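Local coordinates for putative cell adhesion protein (Parabacteroides distasonis, PDB 3LIU), which is a putative fimbrillin of the FimA/Mfa1 family that probably serves as a pilus subunit in bacterial cell adhesion, at residues A[254-259]-A[375-380]. Residues are numbered along the deposited sequence; the frame is centred on the assembly and turned at random.
Sequences GSYKKG and YDPMIS
Asp376 and the carbonyl of Tyr375 take up the two N-H groups at the corner of a type I beta turn running from Gly254 to Lys257. Carboxylate oxygen OD1 of Asp376 accepts twice from one residue: the hydroxyl OG of Ser255 donates to its anti lone pair at 2.6 Å, and Ser255 N reaches it at 2.8 Å from above the carboxylate plane. Ser255 OG sits between its own backbone N and carbonyl carbon (chi1 67°), so hydroxyl and amide converge on the same oxygen. One residue on, Tyr256 N donates to Tyr375 O at 2.9 Å, in the carbonyl plane. Close approach is possible because Gly254 has no side chain; its CA lies 3.3 Å from OD2 of Asp376. The Tyr256 ring crosses Pro377 obliquely, CZ being 3.5 Å from Pro377 CD, and stacks with Tyr303 beyond.

Lys257, its CG anti to the backbone N, lays its methylenes along one face of the Tyr375 ring, with CB 3.7 Å from the centroid in a CH-pi contact. Its ammonium passes on to the carbonyls of Gly259 and Asp252, while a water accepting from Tyr375 OH at 2.7 Å is only weakly bonded to Lys257 NZ. An alanine in place of Tyr375 removes the ring under the Lys257 methylenes and the hydroxyl that holds the water, and would probably let the lysine chain wander.

The contact joins the loop between strands 238-240 and 262-263 to the one between strands 358-366 and 383-391, with the Tyr375 side chain also resting on Phe204 and Ala206 of strand 193-213.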
loop_
_atom_site.group_PDB
_atom_site.type_symbol
_atom_site.label_atom_id
_atom_site.label_comp_id
_atom_site.label_asym_id
_atom_site.label_seq_id
_atom_site.Cartn_x
_atom_site.Cartn_y
_atom_site.Cartn_z
ATOM N N GLY A 254 -21.463 0.282 -10.468
ATOM C CA GLY A 254 -22.550 -0.548 -9.966
ATOM C C GLY A 254 -22.702 -0.425 -8.456
ATOM O O GLY A 254 -22.122 0.459 -7.833
ATOM N N SER A 255 -23.465 -1.313 -7.835
ATOM C CA SER A 255 -23.586 -1.289 -6.348
ATOM C C SER A 255 -22.226 -1.513 -5.633
ATOM O O SER A 255 -22.007 -1.043 -4.519
ATOM C CB SER A 255 -24.631 -2.310 -5.863
ATOM O OG SER A 255 -24.194 -3.639 -6.101
ATOM N N TYR A 256 -21.294 -2.166 -6.309
ATOM C CA TYR A 256 -20.020 -2.484 -5.727
ATOM C C TYR A 256 -18.914 -1.412 -5.894
ATOM O O TYR A 256 -17.894 -1.468 -5.215
ATOM C CB TYR A 256 -19.535 -3.794 -6.323
ATOM C CG TYR A 256 -20.268 -5.066 -5.899
ATOM C CD1 TYR A 256 -21.174 -5.080 -4.852
ATOM C CD2 TYR A 256 -19.969 -6.283 -6.516
ATOM C CE1 TYR A 256 -21.773 -6.265 -4.439
ATOM C CE2 TYR A 256 -20.580 -7.477 -6.115
ATOM C CZ TYR A 256 -21.455 -7.464 -5.072
ATOM O OH TYR A 256 -22.054 -8.627 -4.650
ATOM N N LYS A 257 -19.103 -0.454 -6.802
ATOM C CA LYS A 257 -18.012 0.402 -7.251
ATOM C C LYS A 257 -18.629 1.638 -7.866
ATOM O O LYS A 257 -19.357 1.533 -8.887
ATOM C CB LYS A 257 -17.154 -0.355 -8.278
ATOM C CG LYS A 257 -15.973 0.370 -8.877
ATOM C CD LYS A 257 -16.306 1.275 -10.035
ATOM C CE LYS A 257 -15.063 1.655 -10.831
ATOM N NZ LYS A 257 -15.411 2.521 -12.041
ATOM N N LYS A 258 -18.378 2.795 -7.243
ATOM C CA LYS A 258 -18.919 4.061 -7.704
ATOM C C LYS A 258 -17.853 4.914 -8.351
ATOM O O LYS A 258 -16.669 4.827 -8.006
ATOM C CB LYS A 258 -19.587 4.843 -6.557
ATOM C CG LYS A 258 -20.779 4.149 -5.934
ATOM C CD LYS A 258 -21.868 3.822 -6.993
ATOM C CE LYS A 258 -23.109 3.229 -6.427
ATOM N NZ LYS A 258 -24.117 2.970 -7.527
ATOM N N GLY A 259 -18.301 5.735 -9.300
ATOM C CA GLY A 259 -17.490 6.751 -9.939
ATOM C C GLY A 259 -16.643 6.332 -11.136
ATOM O O GLY A 259 -16.282 5.154 -11.324
ATOM N N TYR A 375 -19.365 -5.085 -11.381
ATOM C CA TYR A 375 -19.653 -4.271 -10.198
ATOM C C TYR A 375 -21.050 -4.439 -9.648
ATOM O O TYR A 375 -21.509 -3.626 -8.856
ATOM C CB TYR A 375 -19.391 -2.817 -10.529
ATOM C CG TYR A 375 -17.973 -2.554 -11.007
ATOM C CD1 TYR A 375 -16.882 -3.166 -10.395
ATOM C CD2 TYR A 375 -17.725 -1.700 -12.065
ATOM C CE1 TYR A 375 -15.589 -2.914 -10.795
ATOM C CE2 TYR A 375 -16.424 -1.443 -12.488
ATOM C CZ TYR A 375 -15.358 -2.040 -11.836
ATOM O OH TYR A 375 -14.071 -1.784 -12.221
ATOM N N ASP A 376 -21.729 -5.488 -10.075
ATOM C CA ASP A 376 -22.992 -5.932 -9.431
ATOM C C ASP A 376 -23.063 -7.452 -9.481
ATOM O O ASP A 376 -22.517 -8.062 -10.400
ATOM C CB ASP A 376 -24.219 -5.389 -10.158
ATOM C CG ASP A 376 -24.534 -3.959 -9.788
ATOM O OD1 ASP A 376 -24.773 -3.657 -8.605
ATOM O OD2 ASP A 376 -24.519 -3.119 -10.688
ATOM N N PRO A 377 -23.725 -8.084 -8.493
ATOM C CA PRO A 377 -23.882 -9.540 -8.549
ATOM C C PRO A 377 -25.128 -9.887 -9.363
ATOM O O PRO A 377 -25.945 -9.018 -9.618
ATOM C CB PRO A 377 -24.103 -9.911 -7.076
ATOM C CG PRO A 377 -24.873 -8.727 -6.550
ATOM C CD PRO A 377 -24.185 -7.547 -7.203
HETATM N N MSE A 378 -25.247 -11.156 -9.755
HETATM C CA MSE A 378 -26.450 -11.710 -10.358
HETATM C C MSE A 378 -26.915 -12.837 -9.451
HETATM O O MSE A 378 -26.252 -13.869 -9.376
HETATM C CB MSE A 378 -26.165 -12.234 -11.766
HETATM C CG MSE A 378 -26.220 -11.139 -12.806
HETATM SE SE MSE A 378 -25.904 -11.663 -14.650
HETATM C CE MSE A 378 -25.531 -9.773 -15.086
ATOM N N ILE A 379 -28.007 -12.571 -8.727
ATOM C CA ILE A 379 -28.702 -13.493 -7.828
ATOM C C ILE A 379 -27.931 -13.803 -6.556
ATOM O O ILE A 379 -28.471 -13.639 -5.494
ATOM C CB ILE A 379 -29.140 -14.816 -8.528
ATOM C CG1 ILE A 379 -29.883 -14.512 -9.832
ATOM C CG2 ILE A 379 -30.046 -15.620 -7.601
ATOM C CD1 ILE A 379 -29.668 -15.552 -10.917
ATOM N N SER A 380 -26.674 -14.228 -6.657
ATOM C CA SER A 380 -25.822 -14.514 -5.483
ATOM C C SER A 380 -24.379 -14.306 -5.876
ATOM O O SER A 380 -24.004 -14.557 -7.041
ATOM C CB SER A 380 -25.942 -15.970 -5.038
ATOM O OG SER A 380 -27.229 -16.498 -5.276
HETATM O O HOH W 1 -13.717 0.304 -13.902
#